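Local coordinates for helicase-like protein (PDB 2AFC), which probably removes ADP-ribose from thymidine bases in DNA by hydrolysis, as a macrodomain protein, at residues I21-N26 / V76-G81; A99-L104 / K140-T145; K44-A49 / V68-K73. All coordinates share one frame; numbering follows the deposited sequence.

Contact 1: residues I21-N26 / V76-G81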
# COMPACT_ATOMS: atom_id res chain seq x y z
N ILE A 21 -4.07 -4.41 4.65
CA ILE A 21 -2.66 -4.41 4.31
C ILE A 21 -2.48 -3.49 3.10
O ILE A 21 -3.03 -3.74 2.02
CB ILE A 21 -2.19 -5.84 3.97
CG1 ILE A 21 -2.37 -6.74 5.20
CG2 ILE A 21 -0.73 -5.84 3.52
CD1 ILE A 21 -3.77 -7.20 5.41
N THR A 22 -1.73 -2.41 3.29
CA THR A 22 -1.47 -1.43 2.26
C THR A 22 -0.04 -1.54 1.73
O THR A 22 0.89 -1.71 2.50
CB THR A 22 -1.59 0.01 2.80
OG1 THR A 22 -0.62 0.20 3.84
CG2 THR A 22 -2.97 0.28 3.36
N HIS A 23 0.11 -1.40 0.41
CA HIS A 23 1.43 -1.44 -0.23
C HIS A 23 1.37 -0.71 -1.57
O HIS A 23 0.31 -0.62 -2.19
CB HIS A 23 1.90 -2.88 -0.43
CG HIS A 23 1.28 -3.56 -1.61
ND1 HIS A 23 -0.02 -4.02 -1.61
CD2 HIS A 23 1.79 -3.88 -2.83
CE1 HIS A 23 -0.28 -4.59 -2.77
NE2 HIS A 23 0.80 -4.52 -3.53
N ILE A 24 2.52 -0.22 -2.02
CA ILE A 24 2.62 0.54 -3.26
C ILE A 24 2.88 -0.25 -4.53
O ILE A 24 3.92 -0.88 -4.67
CB ILE A 24 3.75 1.58 -3.16
CG1 ILE A 24 3.59 2.41 -1.89
CG2 ILE A 24 3.73 2.50 -4.38
CD1 ILE A 24 4.83 3.19 -1.48
N CYS A 25 1.93 -0.20 -5.46
CA CYS A 25 2.04 -0.86 -6.76
C CYS A 25 2.50 0.21 -7.74
O CYS A 25 2.41 1.40 -7.45
CB CYS A 25 0.69 -1.38 -7.22
SG CYS A 25 0.08 -2.81 -6.32
N ASN A 26 3.01 -0.21 -8.89
CA ASN A 26 3.45 0.74 -9.91
C ASN A 26 2.32 0.85 -10.92
O ASN A 26 1.37 0.07 -10.88
CB ASN A 26 4.72 0.23 -10.60
CG ASN A 26 4.56 -1.17 -11.16
OD1 ASN A 26 3.79 -1.39 -12.11
ND2 ASN A 26 5.27 -2.12 -10.58
N VAL A 76 -6.52 -6.48 1.30
CA VAL A 76 -5.25 -6.03 0.77
C VAL A 76 -5.57 -4.74 0.03
O VAL A 76 -6.58 -4.66 -0.68
CB VAL A 76 -4.65 -7.04 -0.22
CG1 VAL A 76 -3.32 -6.53 -0.72
CG2 VAL A 76 -4.47 -8.39 0.45
N ALA A 77 -4.73 -3.73 0.18
CA ALA A 77 -4.96 -2.45 -0.48
C ALA A 77 -3.88 -2.17 -1.53
O ALA A 77 -2.77 -1.77 -1.18
CB ALA A 77 -5.00 -1.32 0.55
N ASN A 78 -4.21 -2.38 -2.80
CA ASN A 78 -3.27 -2.12 -3.90
C ASN A 78 -3.25 -0.62 -4.16
O ASN A 78 -4.20 -0.07 -4.70
CB ASN A 78 -3.67 -2.87 -5.17
CG ASN A 78 -3.44 -4.38 -5.07
OD1 ASN A 78 -2.39 -4.81 -4.59
ND2 ASN A 78 -4.39 -5.17 -5.53
N MSE A 79 -2.17 0.04 -3.77
CA MSE A 79 -2.08 1.48 -3.94
C MSE A 79 -1.13 1.89 -5.05
O MSE A 79 0.08 1.64 -4.97
CB MSE A 79 -1.62 2.15 -2.64
CG MSE A 79 -2.23 1.58 -1.37
SE MSE A 79 -1.93 2.71 0.20
CE MSE A 79 -0.04 2.48 0.27
N ILE A 80 -1.67 2.56 -6.06
CA ILE A 80 -0.83 3.00 -7.17
C ILE A 80 -0.15 4.33 -6.85
O ILE A 80 -0.66 5.40 -7.20
CB ILE A 80 -1.66 3.14 -8.47
CG1 ILE A 80 -2.31 1.80 -8.81
CG2 ILE A 80 -0.76 3.56 -9.61
CD1 ILE A 80 -1.38 0.57 -9.03
N GLY A 81 1.00 4.25 -6.18
CA GLY A 81 1.76 5.44 -5.82
C GLY A 81 3.14 5.45 -6.44
O GLY A 81 4.04 6.21 -6.03
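The backbone N of Cys25 donates to Met79 O at 2.7 Å. This bond joins parallel strands 19-26 and 74-82 in the central mixed sheet of the macrodomain fold. Met79 N returns a 3.0 Å bond to His23 O. The Ala77 N to Ile21 O bond also belongs to the ladder, but its modelled length is too short to trust. His23 N to Ala77 O and Gly81 N to Cys25 O are weak. The second of these comes where Ile80 centres an inverse gamma turn.

Thr22, Ala77, Ile24 and Met79 point to the face covered by helix 97-113. Met79 is a selenomethionine. Its chain bends at the last torsion (chi3 -66°), and SE and CE both pack against Thr22. SE is 3.8 Å from Thr22 CB. The Thr22 methyl CG2 also lies 3.8 Å from Ala77 CB. Farther along, Ile24 CG2 rests 3.6 Å from Gly81 C.

The other face carries Ile21, His23, Cys25, Val76, Asn78 and Ile80, covered by helices 35-42 and 45-56. His23 and Asn78 run side by side here, with ring and amide planes 78° apart. Their closest atoms are modelled too near each other, so that detail is doubtful. The Asn78 amide nitrogen is bonded to Gln66 of the next strand. Cys25 SG lies 3.9 Å from Asn78 CB. Beyond Asn26, strand 19-26 leads into a glycine-rich loop. In related macrodomains this region helps to form the ADP-ribose pocket. At this end Ile80 CD1 packs 3.4 Å from Cys25 CB and equally near Asn26 O.

Contact 2: residues A99-L104 / K140-T145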
# COMPACT_ATOMS: atom_id res chain seq x y z
N ALA A 99 0.70 11.05 -4.86
CA ALA A 99 -0.15 9.91 -5.17
C ALA A 99 -0.35 9.05 -3.94
O ALA A 99 -1.47 8.61 -3.66
CB ALA A 99 0.48 9.08 -6.26
N VAL A 100 0.73 8.81 -3.19
CA VAL A 100 0.62 7.99 -1.98
C VAL A 100 -0.33 8.70 -1.02
O VAL A 100 -1.11 8.05 -0.31
CB VAL A 100 2.00 7.78 -1.30
CG1 VAL A 100 1.82 7.02 0.01
CG2 VAL A 100 2.93 6.99 -2.22
N ARG A 101 -0.28 10.03 -1.01
CA ARG A 101 -1.16 10.84 -0.17
C ARG A 101 -2.62 10.60 -0.53
O ARG A 101 -3.45 10.37 0.35
CB ARG A 101 -0.86 12.33 -0.34
CG ARG A 101 0.32 12.80 0.49
CD ARG A 101 0.61 14.28 0.24
NE ARG A 101 1.11 14.94 1.44
CZ ARG A 101 0.42 15.06 2.57
NH1 ARG A 101 -0.81 14.56 2.64
NH2 ARG A 101 0.94 15.67 3.62
N GLN A 102 -2.94 10.66 -1.82
CA GLN A 102 -4.32 10.43 -2.25
C GLN A 102 -4.69 9.03 -1.83
O GLN A 102 -5.73 8.81 -1.20
CB GLN A 102 -4.47 10.55 -3.76
CG GLN A 102 -4.23 11.92 -4.34
CD GLN A 102 -4.38 11.93 -5.86
OE1 GLN A 102 -5.42 11.53 -6.39
NE2 GLN A 102 -3.33 12.36 -6.55
N CYS A 103 -3.84 8.07 -2.20
CA CYS A 103 -4.08 6.67 -1.88
C CYS A 103 -4.43 6.46 -0.41
O CYS A 103 -5.46 5.88 -0.09
CB CYS A 103 -2.84 5.82 -2.24
SG CYS A 103 -2.57 5.56 -4.02
N LEU A 104 -3.56 6.96 0.48
CA LEU A 104 -3.77 6.82 1.92
C LEU A 104 -5.02 7.55 2.36
O LEU A 104 -5.79 7.06 3.20
CB LEU A 104 -2.55 7.34 2.69
CG LEU A 104 -1.25 6.55 2.51
CD1 LEU A 104 -0.14 7.23 3.28
CD2 LEU A 104 -1.43 5.13 2.99
N LYS A 140 1.44 10.00 8.85
CA LYS A 140 1.05 10.79 10.00
C LYS A 140 -0.13 11.71 9.68
O LYS A 140 -1.19 11.62 10.30
CB LYS A 140 2.27 11.60 10.45
CG LYS A 140 2.15 12.33 11.77
CD LYS A 140 3.41 13.17 11.97
CE LYS A 140 3.32 14.09 13.18
NZ LYS A 140 4.47 15.06 13.19
N GLU A 141 0.06 12.58 8.69
CA GLU A 141 -0.98 13.54 8.31
C GLU A 141 -2.25 12.91 7.74
O GLU A 141 -3.33 13.48 7.88
CB GLU A 141 -0.44 14.55 7.29
CG GLU A 141 -1.40 15.73 7.07
CD GLU A 141 -1.03 16.63 5.89
OE1 GLU A 141 0.10 17.16 5.87
OE2 GLU A 141 -1.87 16.81 4.98
N GLU A 142 -2.13 11.75 7.12
CA GLU A 142 -3.29 11.10 6.52
C GLU A 142 -3.97 9.99 7.32
O GLU A 142 -5.16 9.75 7.14
CB GLU A 142 -2.93 10.57 5.13
CG GLU A 142 -2.49 11.63 4.14
CD GLU A 142 -3.51 12.76 3.98
OE1 GLU A 142 -4.73 12.50 4.00
OE2 GLU A 142 -3.08 13.91 3.81
N LEU A 143 -3.22 9.33 8.20
CA LEU A 143 -3.81 8.24 8.99
C LEU A 143 -3.81 8.45 10.50
O LEU A 143 -4.84 8.34 11.14
CB LEU A 143 -3.11 6.92 8.66
CG LEU A 143 -3.12 6.46 7.20
CD1 LEU A 143 -2.41 5.10 7.08
CD2 LEU A 143 -4.57 6.35 6.71
N ILE A 144 -2.65 8.75 11.08
CA ILE A 144 -2.60 8.94 12.52
C ILE A 144 -3.47 10.12 12.93
O ILE A 144 -4.02 10.14 14.03
CB ILE A 144 -1.17 9.19 13.00
CG1 ILE A 144 -0.27 8.04 12.53
CG2 ILE A 144 -1.15 9.28 14.52
CD1 ILE A 144 -0.61 6.60 13.01
N THR A 145 -3.60 11.10 12.05
CA THR A 145 -4.39 12.29 12.31
C THR A 145 -5.88 12.00 12.46
O THR A 145 -6.59 12.72 13.16
CB THR A 145 -4.21 13.32 11.20
OG1 THR A 145 -2.92 13.93 11.35
CG2 THR A 145 -5.28 14.39 11.28
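Arg101 reaches across to two glutamates with its CG anti to the carbonyl carbon (chi1 -82°) and a bend farther along the chain. Glu141 comes to meet it on an extended chain. Glu142 bends at its second torsion (-55°), and this turns its carboxylate to the same guanidinium.

The three form a salt-bridge network. Arg101 NH2 pairs with Glu141 OE1 at 2.8 Å, and Arg101 NH1 pairs with Glu142 OE2 at 2.6 Å. As hydrogen bonds both are weak, with bent angles, but the charges pair closely. Glu142 OE2 lies at the guanidinium edge and in its plane, yet its carboxylate is turned 79° from that plane. Lys105 is a long, weak second partner of Glu142 OE2. Having two acidic partners should limit rotation of the arginine head.

Beneath the charges the contact is apolar. Leu104 CB meets Glu142 CB at 4.1 Å. Leu104 CD2 approaches Leu143 CD1 at 4.2 Å, and Leu143 CD2 touches the Leu104 carbonyl oxygen. The two helix segments run nearly parallel, with axes 9.6 Å apart. Helix 97-113 lies on the sheet through Met79 of strand 74-82, while Leu143 of helix 132-144 packs on Val150 of strand 150-154.

Contact 3: residues K44-A49 / V68-K73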
# COMPACT_ATOMS: atom_id res chain seq x y z
N LYS A 44 -3.61 -15.53 -4.30
CA LYS A 44 -3.47 -15.28 -5.73
C LYS A 44 -4.32 -14.07 -6.15
O LYS A 44 -4.02 -13.44 -7.16
CB LYS A 44 -3.88 -16.51 -6.54
CG LYS A 44 -5.31 -17.01 -6.30
CD LYS A 44 -6.35 -16.25 -7.11
CE LYS A 44 -7.74 -16.88 -6.96
NZ LYS A 44 -8.78 -16.18 -7.77
N MSE A 45 -5.33 -13.74 -5.35
CA MSE A 45 -6.25 -12.63 -5.65
C MSE A 45 -5.67 -11.23 -5.83
O MSE A 45 -5.97 -10.56 -6.82
CB MSE A 45 -7.36 -12.57 -4.60
CG MSE A 45 -8.37 -13.67 -4.76
SE MSE A 45 -9.93 -13.33 -3.70
CE MSE A 45 -9.61 -14.58 -2.24
N PRO A 46 -4.84 -10.76 -4.88
CA PRO A 46 -4.29 -9.41 -5.09
C PRO A 46 -3.60 -9.25 -6.44
O PRO A 46 -3.88 -8.30 -7.17
CB PRO A 46 -3.34 -9.26 -3.92
CG PRO A 46 -4.05 -9.98 -2.84
CD PRO A 46 -4.53 -11.24 -3.53
N GLU A 47 -2.71 -10.18 -6.77
CA GLU A 47 -1.98 -10.12 -8.04
C GLU A 47 -2.94 -10.12 -9.24
O GLU A 47 -2.77 -9.36 -10.18
CB GLU A 47 -1.02 -11.32 -8.16
CG GLU A 47 -0.14 -11.28 -9.40
CD GLU A 47 0.83 -12.45 -9.46
OE1 GLU A 47 1.28 -12.91 -8.39
OE2 GLU A 47 1.15 -12.90 -10.59
N GLU A 48 -3.94 -10.99 -9.18
CA GLU A 48 -4.91 -11.12 -10.25
C GLU A 48 -5.78 -9.86 -10.36
O GLU A 48 -6.05 -9.38 -11.47
CB GLU A 48 -5.78 -12.36 -10.02
CG GLU A 48 -6.70 -12.67 -11.17
CD GLU A 48 -5.96 -12.83 -12.49
OE1 GLU A 48 -6.63 -12.87 -13.54
OE2 GLU A 48 -4.71 -12.92 -12.48
N ALA A 49 -6.21 -9.32 -9.22
CA ALA A 49 -7.02 -8.12 -9.22
C ALA A 49 -6.24 -6.96 -9.84
O ALA A 49 -6.77 -6.21 -10.66
CB ALA A 49 -7.42 -7.75 -7.81
N VAL A 68 -9.06 -5.61 -2.07
CA VAL A 68 -9.31 -7.02 -2.31
C VAL A 68 -9.51 -7.75 -0.99
O VAL A 68 -8.64 -7.75 -0.12
CB VAL A 68 -8.14 -7.67 -3.08
CG1 VAL A 68 -8.53 -9.03 -3.60
CG2 VAL A 68 -7.71 -6.76 -4.22
N ASN A 69 -10.67 -8.36 -0.84
CA ASN A 69 -11.02 -9.11 0.36
C ASN A 69 -10.42 -10.52 0.22
O ASN A 69 -11.03 -11.40 -0.40
CB ASN A 69 -12.55 -9.20 0.47
CG ASN A 69 -13.01 -9.84 1.76
OD1 ASN A 69 -14.13 -10.33 1.84
ND2 ASN A 69 -12.17 -9.81 2.79
N VAL A 70 -9.24 -10.73 0.78
CA VAL A 70 -8.60 -12.04 0.66
C VAL A 70 -9.02 -13.01 1.76
O VAL A 70 -8.93 -14.23 1.58
CB VAL A 70 -7.07 -11.93 0.67
CG1 VAL A 70 -6.62 -11.00 -0.45
CG2 VAL A 70 -6.60 -11.43 2.01
N GLU A 71 -9.48 -12.49 2.88
CA GLU A 71 -9.90 -13.37 3.96
C GLU A 71 -10.86 -12.69 4.92
O GLU A 71 -11.06 -11.48 4.85
CB GLU A 71 -8.66 -13.86 4.70
CG GLU A 71 -8.84 -15.20 5.37
CD GLU A 71 -7.51 -15.88 5.58
OE1 GLU A 71 -7.47 -16.98 6.18
OE2 GLU A 71 -6.50 -15.30 5.12
N ASN A 72 -11.45 -13.48 5.82
CA ASN A 72 -12.40 -12.95 6.79
C ASN A 72 -11.82 -11.78 7.57
O ASN A 72 -10.85 -11.94 8.31
CB ASN A 72 -12.83 -14.05 7.75
CG ASN A 72 -13.88 -13.59 8.75
OD1 ASN A 72 -14.92 -13.03 8.37
ND2 ASN A 72 -13.63 -13.82 10.03
N LYS A 73 -12.41 -10.60 7.40
CA LYS A 73 -11.96 -9.40 8.09
C LYS A 73 -10.55 -9.02 7.68
O LYS A 73 -9.79 -8.46 8.47
CB LYS A 73 -12.01 -9.61 9.61
CG LYS A 73 -13.41 -9.75 10.17
CD LYS A 73 -13.40 -9.94 11.69
CE LYS A 73 -14.80 -9.75 12.26
NZ LYS A 73 -15.81 -10.66 11.66
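This is an apolar helix-on-strand contact at the edge of the sheet, where helix 45-56 packs, through residues 45-49, against the outermost strand 65-71. The segments run roughly antiparallel, with axes 9.0 Å apart.

Val68 spreads its two methyls over one turn of the helix. CG1, anti to the backbone N (chi1 -167°), meets Met45 CB at 3.9 Å. CG2 meets Ala49 CB at 3.7 Å. The two contacted residues are four apart, so they present the same side of the helix.

Pro46 packs next to them. Its ring atoms CG and CD both lie 3.7 Å from Val70 CG1, and the two side chains cross at about a right angle. Both also touch Val76 of strand 74-82. The selenomethionine Met45 bends at its end, and CE settles 3.9 Å from both Asn69 O and Val70 O of the strand backbone.

The strand is irregular here. Asn69 ND2 is bonded to Leu74 O and makes a weak bond to Glu71 O. Val70 and Glu71 both face Leu74, the classic beta bulge, beside the turn of the antiparallel hairpin whose first strand, 65-71, is one edge of the sheet in the three-layer alpha/beta/alpha macrodomain.

How the contacts relate
Contact 1 lies about 3 Å from the centre of the chain, measured centre to centre. Contacts 2 and 3 flank it, with centres about 13 Å and 12 Å away. They lie on opposite sides of the chain's centre, their centres about 22 Å apart, and do not touch each other. Strand 74-82 links all three. Its Met79 meets Leu104 and Cys103 of contact 2, and its Val76 N makes a probable backbone hydrogen bond of 2.8 Å to Val68 O of contact 3. Along the chain, contact 3 falls between the two segments of contact 1, and contact 2 follows both. Together they cut through the three layers of the macrodomain: helices, sheet, helices.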